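Local coordinates for cobalamin biosynthesis protein CobN (Mycobacterium tuberculosis, PDB 7C6O), which is the large, catalytic subunit of cobaltochelatase, the ATP-dependent enzyme that inserts cobalt into a corrin ring during cobalamin biosynthesis, at residues T290-R293 and D294-C297; L462-E465 and L466-V469; P1126-M1129 and A1130-R1134. All blocks are in the same frame, centred on the assembly; numbering follows the deposited sequence.

Interaction 1: residues T290-R293 and D294-C297; sequences TSPR and DQWC
Pro292 and Gln295 meet at the N-terminal end of helix 293-298, the short helix that follows strand 283-289 of a mixed sheet. Pro292 holds the N-cap position, and its ring lies against the extended side chain of Gln295: CG of the proline is 3.6 Å from CD of Gln295, with NE2 just as near and CG of the glutamine close behind. The ring thus meets both the aliphatic and the amide part of this one side chain, which crosses it obliquely. Asp294 is modelled in two conformations; in the one given, OD1 comes within 3.3 Å of Pro292 CB and takes a weak bond from the backbone N of Gln295, details that remain tentative. The carbonyl O of Pro292 receives two weak bonds, from Gln295 N and Trp296 N. One residue on, the helical pattern is firm: Cys297 N lies 2.9 Å from Arg293 O, with an N-H...O angle of 161°.

Arg293 runs outward with its chain extended from CG to NE, and its guanidinium plane stands 62° from the indole of Trp296. Asp342 forms a salt bridge with NH2 of this arginine, while Glu330 on strand 321-331 accepts its backbone N-H. Trp296, the buried residue of the turn, points inward, where its NE1 bonds to the carbonyl of Gly570 and Lys567 makes a cation-pi contact with the ring. The helix start is in this way joined to the neighbouring strand and to the 567-570 region. Over one face of the Arg293 guanidinium, displaced toward its rim, sits Cys297 SG, 3.3 Å from NH1.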
ATOM      1  N   THR A 290       1.146   3.974 -21.732  1.00 17.76           N
ATOM      2  CA  THR A 290       0.821   5.073 -22.633  1.00 21.64           C
ATOM      3  C   THR A 290       1.937   6.103 -22.712  1.00 26.72           C
ATOM      4  O   THR A 290       1.691   7.257 -23.082  1.00 30.17           O
ATOM      5  CB  THR A 290      -0.485   5.744 -22.201  1.00 20.09           C
ATOM      6  OG1 THR A 290      -0.330   6.300 -20.892  1.00 22.23           O
ATOM      7  CG2 THR A 290      -1.615   4.733 -22.179  1.00 18.54           C
ATOM      8  N   SER A 291       3.155   5.702 -22.361  1.00 23.32           N
ATOM      9  CA  SER A 291       4.356   6.515 -22.408  1.00 25.22           C
ATOM     10  C   SER A 291       5.447   5.742 -23.135  1.00 23.06           C
ATOM     11  O   SER A 291       5.413   4.507 -23.170  1.00 21.91           O
ATOM     12  CB  SER A 291       4.821   6.889 -20.992  1.00 27.18           C
ATOM     13  OG  SER A 291       4.809   5.757 -20.143  1.00 28.77           O
ATOM     14  N   PRO A 292       6.413   6.435 -23.734  1.00 21.09           N
ATOM     15  CA  PRO A 292       7.412   5.743 -24.560  1.00 20.55           C
ATOM     16  C   PRO A 292       8.404   4.950 -23.721  1.00 19.84           C
ATOM     17  O   PRO A 292       8.653   5.243 -22.549  1.00 20.04           O
ATOM     18  CB  PRO A 292       8.108   6.886 -25.304  1.00 22.22           C
ATOM     19  CG  PRO A 292       7.943   8.063 -24.404  1.00 25.07           C
ATOM     20  CD  PRO A 292       6.596   7.898 -23.758  1.00 24.04           C
ATOM     21  N   ARG A 293       8.991   3.934 -24.357  1.00 20.75           N
ATOM     22  CA  ARG A 293       9.883   3.032 -23.636  1.00 19.64           C
ATOM     23  C   ARG A 293      11.143   3.737 -23.147  1.00 21.05           C
ATOM     24  O   ARG A 293      11.650   3.410 -22.068  1.00 22.21           O
ATOM     25  CB  ARG A 293      10.256   1.837 -24.513  1.00 20.71           C
ATOM     26  CG  ARG A 293      11.044   0.761 -23.772  1.00 18.65           C
ATOM     27  CD  ARG A 293      11.447  -0.373 -24.698  1.00 21.57           C
ATOM     28  NE  ARG A 293      12.123  -1.453 -23.983  1.00 23.72           N
ATOM     29  CZ  ARG A 293      13.428  -1.480 -23.730  1.00 26.20           C
ATOM     30  NH1 ARG A 293      14.206  -0.483 -24.129  1.00 28.66           N
ATOM     31  NH2 ARG A 293      13.957  -2.505 -23.075  1.00 24.81           N
ATOM     32  N   ASP A 294      11.664   4.702 -23.910  1.00 22.72           N
ATOM     33  CA  ASP A 294      12.892   5.371 -23.492  0.69 23.71           C
ATOM     34  C   ASP A 294      12.701   6.097 -22.165  1.00 23.49           C
ATOM     35  O   ASP A 294      13.614   6.122 -21.329  1.00 26.03           O
ATOM     36  CB  ASP A 294      13.377   6.331 -24.582  0.69 25.18           C
ATOM     37  CG  ASP A 294      12.479   7.545 -24.749  0.69 27.49           C
ATOM     38  OD1 ASP A 294      11.258   7.435 -24.509  0.69 28.43           O
ATOM     39  OD2 ASP A 294      13.000   8.614 -25.129  0.69 32.11           O
ATOM     40  N   GLN A 295      11.519   6.683 -21.945  1.00 22.45           N
ATOM     41  CA  GLN A 295      11.253   7.329 -20.662  1.00 25.78           C
ATOM     42  C   GLN A 295      11.114   6.306 -19.543  1.00 25.07           C
ATOM     43  O   GLN A 295      11.474   6.589 -18.394  1.00 24.20           O
ATOM     44  CB  GLN A 295       9.991   8.188 -20.747  1.00 29.12           C
ATOM     45  CG  GLN A 295      10.112   9.389 -21.670  1.00 38.86           C
ATOM     46  CD  GLN A 295       8.840  10.215 -21.717  1.00 43.43           C
ATOM     47  OE1 GLN A 295       7.937  10.033 -20.899  1.00 42.84           O
ATOM     48  NE2 GLN A 295       8.761  11.127 -22.680  1.00 46.27           N
ATOM     49  N   TRP A 296      10.587   5.122 -19.857  1.00 21.31           N
ATOM     50  CA  TRP A 296      10.497   4.057 -18.864  1.00 20.96           C
ATOM     51  C   TRP A 296      11.880   3.566 -18.454  1.00 19.92           C
ATOM     52  O   TRP A 296      12.143   3.357 -17.264  1.00 19.77           O
ATOM     53  CB  TRP A 296       9.652   2.910 -19.421  1.00 18.55           C
ATOM     54  CG  TRP A 296       9.559   1.692 -18.546  1.00 16.34           C
ATOM     55  CD1 TRP A 296       8.832   1.556 -17.395  1.00 16.41           C
ATOM     56  CD2 TRP A 296      10.185   0.424 -18.777  1.00 16.22           C
ATOM     57  NE1 TRP A 296       8.980   0.283 -16.891  1.00 16.44           N
ATOM     58  CE2 TRP A 296       9.804  -0.430 -17.721  1.00 15.89           C
ATOM     59  CE3 TRP A 296      11.036  -0.070 -19.772  1.00 17.56           C
ATOM     60  CZ2 TRP A 296      10.242  -1.751 -17.635  1.00 13.82           C
ATOM     61  CZ3 TRP A 296      11.473  -1.382 -19.682  1.00 19.93           C
ATOM     62  CH2 TRP A 296      11.075  -2.207 -18.621  1.00 19.45           C
ATOM     63  N   CYS A 297      12.780   3.386 -19.422  1.00 19.21           N
ATOM     64  CA  CYS A 297      14.132   2.941 -19.102  1.00 22.67           C
ATOM     65  C   CYS A 297      14.912   3.999 -18.335  1.00 26.22           C
ATOM     66  O   CYS A 297      15.761   3.658 -17.503  1.00 28.65           O
ATOM     67  CB  CYS A 297      14.885   2.575 -20.381  1.00 27.42           C
ATOM     68  SG  CYS A 297      14.308   1.071 -21.182  1.00 32.88           S
TER

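Interaction 2: residues L462-E465 and L466-V469; sequences LPAE and LTDV
Thr467 reaches back from the first turn of its helix to Leu462, and its side chain divides at CB, which itself lies 4.0 Å from Pro463 O. The methyl branch, CG2, packs against CB of Leu462 at 3.6 Å. The hydroxyl takes the other direction: with chi1 at 58°, OG1 sits between the backbone N and the carbonyl carbon and comes to 3.3 Å from Ala464 CA. A water bonded to OG1 donates to the carbonyl O of Leu462, bridging the threonine to the chain just ahead of the helix. This is the N-terminal end of helix 464-474, with Pro463 as N-cap residue. Its carbonyl O accepts two backbone bonds, and the two differ in direction. Thr467 N approaches in the carbonyl plane with a nearly straight N-H...O angle of 167°, whereas Leu466 N, at 2.9 Å, stands above that plane and is more bent. The next carbonyl, that of Ala464, receives Asp468 N at 2.8 Å.

Leu466 turns to the buried side, its CG placed anti to the backbone N (chi1 173°), and CD2 meets CD1 of Leu462 at 3.9 Å. Pro463 touches Ala573 and Ser574 in the loop before helix 576-581, and both leucines rest on Ala579 of that helix.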
ATOM      1  N   LEU A 462      21.781 -10.779 -16.758  1.00 17.81           N
ATOM      2  CA  LEU A 462      21.113  -9.584 -16.272  1.00 15.13           C
ATOM      3  C   LEU A 462      21.612  -8.347 -17.014  1.00 15.93           C
ATOM      4  O   LEU A 462      22.721  -8.340 -17.552  1.00 20.29           O
ATOM      5  CB  LEU A 462      21.357  -9.429 -14.775  1.00 13.86           C
ATOM      6  CG  LEU A 462      20.819 -10.556 -13.893  1.00 18.02           C
ATOM      7  CD1 LEU A 462      21.258 -10.356 -12.453  1.00 13.95           C
ATOM      8  CD2 LEU A 462      19.301 -10.627 -13.991  1.00 17.63           C
ATOM      9  N   PRO A 463      20.809  -7.283 -17.058  1.00 17.32           N
ATOM     10  CA  PRO A 463      21.276  -6.039 -17.683  1.00 16.34           C
ATOM     11  C   PRO A 463      22.478  -5.470 -16.944  1.00 18.26           C
ATOM     12  O   PRO A 463      22.576  -5.560 -15.718  1.00 18.52           O
ATOM     13  CB  PRO A 463      20.064  -5.106 -17.577  1.00 21.25           C
ATOM     14  CG  PRO A 463      18.892  -6.004 -17.352  1.00 20.83           C
ATOM     15  CD  PRO A 463      19.414  -7.185 -16.597  1.00 17.29           C
ATOM     16  N   ALA A 464      23.400  -4.878 -17.709  1.00 18.21           N
ATOM     17  CA  ALA A 464      24.585  -4.272 -17.110  1.00 20.06           C
ATOM     18  C   ALA A 464      24.217  -3.189 -16.105  1.00 19.76           C
ATOM     19  O   ALA A 464      24.957  -2.965 -15.143  1.00 20.27           O
ATOM     20  CB  ALA A 464      25.492  -3.698 -18.201  1.00 21.04           C
ATOM     21  N   GLU A 465      23.081  -2.512 -16.305  1.00 19.60           N
ATOM     22  CA  GLU A 465      22.632  -1.518 -15.333  1.00 22.97           C
ATOM     23  C   GLU A 465      22.538  -2.119 -13.937  1.00 24.24           C
ATOM     24  O   GLU A 465      22.862  -1.460 -12.942  1.00 23.69           O
ATOM     25  CB  GLU A 465      21.278  -0.938 -15.753  1.00 23.89           C
ATOM     26  CG  GLU A 465      21.329   0.052 -16.917  0.96 26.84           C
ATOM     27  CD  GLU A 465      21.611  -0.609 -18.256  0.46 28.92           C
ATOM     28  OE1 GLU A 465      21.522  -1.851 -18.347  1.00 28.84           O
ATOM     29  OE2 GLU A 465      21.924   0.121 -19.221  0.66 30.80           O
ATOM     30  N   LEU A 466      22.109  -3.378 -13.843  1.00 19.02           N
ATOM     31  CA  LEU A 466      21.979  -4.018 -12.541  1.00 17.54           C
ATOM     32  C   LEU A 466      23.295  -4.649 -12.097  1.00 16.19           C
ATOM     33  O   LEU A 466      23.698  -4.504 -10.938  1.00 16.34           O
ATOM     34  CB  LEU A 466      20.864  -5.062 -12.579  1.00 14.95           C
ATOM     35  CG  LEU A 466      20.707  -5.941 -11.339  1.00 15.06           C
ATOM     36  CD1 LEU A 466      20.457  -5.097 -10.093  1.00 15.99           C
ATOM     37  CD2 LEU A 466      19.581  -6.939 -11.546  1.00 16.77           C
ATOM     38  N   THR A 467      23.978  -5.359 -12.997  1.00 15.35           N
ATOM     39  CA  THR A 467      25.200  -6.042 -12.583  1.00 16.59           C
ATOM     40  C   THR A 467      26.310  -5.056 -12.235  1.00 17.89           C
ATOM     41  O   THR A 467      27.137  -5.344 -11.362  1.00 18.59           O
ATOM     42  CB  THR A 467      25.677  -7.019 -13.661  1.00 19.98           C
ATOM     43  OG1 THR A 467      25.909  -6.319 -14.889  1.00 18.54           O
ATOM     44  CG2 THR A 467      24.639  -8.117 -13.877  1.00 19.44           C
ATOM     45  N   ASP A 468      26.339  -3.889 -12.886  1.00 17.46           N
ATOM     46  CA  ASP A 468      27.323  -2.874 -12.522  1.00 19.98           C
ATOM     47  C   ASP A 468      27.151  -2.430 -11.074  1.00 18.46           C
ATOM     48  O   ASP A 468      28.135  -2.287 -10.341  1.00 19.42           O
ATOM     49  CB  ASP A 468      27.219  -1.664 -13.452  1.00 21.89           C
ATOM     50  CG  ASP A 468      27.818  -1.919 -14.821  1.00 27.72           C
ATOM     51  OD1 ASP A 468      28.427  -2.990 -15.028  1.00 26.18           O
ATOM     52  OD2 ASP A 468      27.674  -1.037 -15.693  1.00 28.82           O
ATOM     53  N   VAL A 469      25.909  -2.211 -10.640  1.00 17.90           N
ATOM     54  CA  VAL A 469      25.669  -1.714  -9.287  0.67 17.32           C
ATOM     55  C   VAL A 469      25.922  -2.809  -8.258  1.00 17.38           C
ATOM     56  O   VAL A 469      26.489  -2.563  -7.187  1.00 19.50           O
ATOM     57  CB  VAL A 469      24.240  -1.150  -9.180  0.67 16.55           C
ATOM     58  CG1 VAL A 469      23.925  -0.753  -7.750  0.67 17.11           C
ATOM     59  CG2 VAL A 469      24.071   0.037 -10.117  0.67 16.50           C
TER
HETATM   60  O   HOH W   1      25.445  -7.961 -17.116  1.00 21.95           O

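Interaction 3: residues P1126-M1129 and A1130-R1134; sequences PRWM and AAMRR
Four consecutive i to i+4 backbone bonds run from the carbonyls of Pro1126, Arg1127, Trp1128 and Met1129 to the N-H groups of Ala1130, Ala1131, Met1132 and Arg1133. They build the short alpha-helix 1126-1132, which lies among the helices near the C-terminal end of the chain. On its inward side Trp1128 and Met1132 form a Met-aromatic pair. CG of the methionine stands over one face of the indole, 3.6 Å from the centroid of the six-membered ring and 19° off the normal, a CH-pi contact. SD lies obliquely, 4.4 Å from the centroid of the five-membered ring, and CE comes to 3.8 Å from Trp1128 NE1. Bends at chi2 (-62°) and chi3 carry the methionine chain along the indole, so that three successive atoms touch it. Met1143 of helix 1136-1157 packs against both partners, and Tyr1172 of helix 1162-1174 also touches the tryptophan.

A second i to i+4 pair, Met1129 with Arg1133, lies on another side of the helix. The arginine chain bends at chi3 and folds back along the turn, laying one guanidinium face over the carbonyl O of Met1129 and CA of Ala1130. NH1 comes to 3.9 Å from Met1129 CB and bonds to Asn1178 OD1, a partner on helix 1176-1185, beyond its own helix. NH2 donates to a water 2.7 Å away, and that water donates to Pro1126 O, linking the arginine to the opening turn. Arg1134 repeats this backward reach: one face of its guanidinium lies over Ala1131 CA, and a second water in the plane of the group, 3.1 Å from Arg1134 NH1, donates to Arg1127 O.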
ATOM      1  N   PRO A1126      -0.516  -6.059  32.511  1.00 14.65           N
ATOM      2  CA  PRO A1126      -0.431  -7.514  32.721  1.00 15.14           C
ATOM      3  C   PRO A1126      -1.332  -8.312  31.796  1.00 14.54           C
ATOM      4  O   PRO A1126      -1.011  -9.465  31.484  1.00 16.20           O
ATOM      5  CB  PRO A1126      -0.830  -7.683  34.196  1.00 17.00           C
ATOM      6  CG  PRO A1126      -1.567  -6.427  34.551  1.00 17.91           C
ATOM      7  CD  PRO A1126      -0.935  -5.344  33.727  1.00 16.88           C
ATOM      8  N   ARG A1127      -2.442  -7.730  31.331  1.00 13.94           N
ATOM      9  CA  ARG A1127      -3.309  -8.441  30.396  1.00 13.84           C
ATOM     10  C   ARG A1127      -2.616  -8.657  29.056  1.00 17.09           C
ATOM     11  O   ARG A1127      -2.743  -9.729  28.451  1.00 17.20           O
ATOM     12  CB  ARG A1127      -4.621  -7.678  30.204  1.00 17.33           C
ATOM     13  CG  ARG A1127      -5.558  -7.728  31.402  1.00 22.61           C
ATOM     14  CD  ARG A1127      -6.845  -6.962  31.127  1.00 25.21           C
ATOM     15  NE  ARG A1127      -7.414  -7.308  29.827  0.82 29.73           N
ATOM     16  CZ  ARG A1127      -8.150  -8.391  29.594  0.49 31.12           C
ATOM     17  NH1 ARG A1127      -8.411  -9.244  30.576  0.63 30.43           N
ATOM     18  NH2 ARG A1127      -8.624  -8.625  28.378  1.00 30.82           N
ATOM     19  N   TRP A1128      -1.879  -7.652  28.576  1.00 14.44           N
ATOM     20  CA  TRP A1128      -1.167  -7.805  27.311  1.00 13.02           C
ATOM     21  C   TRP A1128       0.031  -8.734  27.457  1.00 13.58           C
ATOM     22  O   TRP A1128       0.292  -9.559  26.574  1.00 15.26           O
ATOM     23  CB  TRP A1128      -0.715  -6.446  26.779  1.00 11.55           C
ATOM     24  CG  TRP A1128       0.031  -6.568  25.486  1.00 11.23           C
ATOM     25  CD1 TRP A1128      -0.508  -6.700  24.239  1.00 14.45           C
ATOM     26  CD2 TRP A1128       1.452  -6.604  25.316  1.00 12.80           C
ATOM     27  NE1 TRP A1128       0.489  -6.807  23.300  1.00 13.82           N
ATOM     28  CE2 TRP A1128       1.703  -6.748  23.935  1.00 16.29           C
ATOM     29  CE3 TRP A1128       2.536  -6.526  26.194  1.00 12.16           C
ATOM     30  CZ2 TRP A1128       2.993  -6.812  23.414  1.00 16.76           C
ATOM     31  CZ3 TRP A1128       3.817  -6.585  25.673  1.00 15.37           C
ATOM     32  CH2 TRP A1128       4.035  -6.730  24.297  1.00 16.19           C
ATOM     33  N   MET A1129       0.781  -8.608  28.556  1.00 14.60           N
ATOM     34  CA  MET A1129       1.924  -9.493  28.756  1.00 17.04           C
ATOM     35  C   MET A1129       1.480 -10.946  28.862  1.00 14.79           C
ATOM     36  O   MET A1129       2.116 -11.839  28.291  1.00 14.11           O
ATOM     37  CB  MET A1129       2.713  -9.072  29.996  1.00 17.20           C
ATOM     38  CG  MET A1129       3.367  -7.706  29.867  1.00 17.07           C
ATOM     39  SD  MET A1129       4.542  -7.340  31.187  1.00 18.85           S
ATOM     40  CE  MET A1129       5.787  -8.594  30.878  1.00 20.95           C
ATOM     41  N   ALA A1130       0.379 -11.202  29.575  1.00 15.94           N
ATOM     42  CA  ALA A1130      -0.128 -12.566  29.677  1.00 16.64           C
ATOM     43  C   ALA A1130      -0.609 -13.075  28.323  1.00 18.55           C
ATOM     44  O   ALA A1130      -0.440 -14.258  28.002  1.00 15.62           O
ATOM     45  CB  ALA A1130      -1.251 -12.632  30.713  1.00 14.88           C
ATOM     46  N   ALA A1131      -1.197 -12.190  27.511  1.00 17.13           N
ATOM     47  CA  ALA A1131      -1.636 -12.581  26.175  1.00 17.47           C
ATOM     48  C   ALA A1131      -0.459 -12.994  25.299  1.00 16.55           C
ATOM     49  O   ALA A1131      -0.546 -13.976  24.552  1.00 15.66           O
ATOM     50  CB  ALA A1131      -2.413 -11.437  25.520  1.00 15.52           C
ATOM     51  N   MET A1132       0.650 -12.253  25.365  1.00 15.30           N
ATOM     52  CA  MET A1132       1.816 -12.637  24.575  1.00 15.91           C
ATOM     53  C   MET A1132       2.425 -13.941  25.073  1.00 17.34           C
ATOM     54  O   MET A1132       2.959 -14.719  24.272  1.00 15.43           O
ATOM     55  CB  MET A1132       2.858 -11.518  24.589  1.00 14.52           C
ATOM     56  CG  MET A1132       2.371 -10.195  24.007  1.00 15.83           C
ATOM     57  SD  MET A1132       1.891 -10.291  22.264  1.00 15.47           S
ATOM     58  CE  MET A1132       0.105 -10.423  22.383  1.00 14.96           C
ATOM     59  N   ARG A1133       2.344 -14.211  26.378  1.00 12.59           N
ATOM     60  CA  ARG A1133       2.849 -15.473  26.899  1.00 13.36           C
ATOM     61  C   ARG A1133       1.995 -16.662  26.484  1.00 18.70           C
ATOM     62  O   ARG A1133       2.384 -17.804  26.750  1.00 20.21           O
ATOM     63  CB  ARG A1133       2.959 -15.414  28.425  1.00 17.87           C
ATOM     64  CG  ARG A1133       4.111 -14.551  28.912  1.00 17.40           C
ATOM     65  CD  ARG A1133       4.435 -14.825  30.368  1.00 20.95           C
ATOM     66  NE  ARG A1133       3.337 -14.446  31.251  1.00 25.08           N
ATOM     67  CZ  ARG A1133       3.208 -13.246  31.808  1.00 24.41           C
ATOM     68  NH1 ARG A1133       4.111 -12.303  31.575  1.00 23.88           N
ATOM     69  NH2 ARG A1133       2.177 -12.991  32.599  1.00 25.91           N
ATOM     70  N   ARG A1134       0.851 -16.429  25.846  1.00 18.36           N
ATOM     71  CA  ARG A1134       0.085 -17.498  25.224  1.00 17.93           C
ATOM     72  C   ARG A1134       0.536 -17.789  23.800  1.00 18.08           C
ATOM     73  O   ARG A1134      -0.023 -18.685  23.161  1.00 19.42           O
ATOM     74  CB  ARG A1134      -1.409 -17.157  25.216  1.00 20.09           C
ATOM     75  CG  ARG A1134      -2.025 -16.997  26.593  1.00 20.40           C
ATOM     76  CD  ARG A1134      -3.539 -16.996  26.515  1.00 23.79           C
ATOM     77  NE  ARG A1134      -4.051 -15.885  25.722  1.00 24.58           N
ATOM     78  CZ  ARG A1134      -4.400 -14.707  26.230  1.00 27.06           C
ATOM     79  NH1 ARG A1134      -4.288 -14.486  27.534  1.00 26.35           N
ATOM     80  NH2 ARG A1134      -4.860 -13.751  25.434  1.00 23.33           N
TER
HETATM   81  O   HOH W   2       1.189 -10.626  33.280  1.00 27.58           O
HETATM   82  O   HOH W   3      -4.761 -11.661  28.610  1.00 27.03           O

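All three are short-range helix contacts in the CobN/magnesium chelatase part of the chain, and they follow one another in sequence. Interactions 1 and 2 are neighbours in space, with centres 19 Å apart and nearest atoms about 7 Å apart, although about 165 positions separate them. Each is a helix start with proline at the N-cap, and both meet one later stretch, interaction 1 through Lys567 and Gly570 and interaction 2 through residues 573-579. Two helix starts distant in sequence are thus joined to the same region, whereas interaction 3 belongs to separate C-terminal helices, its centre 53 Å from that of interaction 1, across the chain's centre, and 49 Å from that of interaction 2.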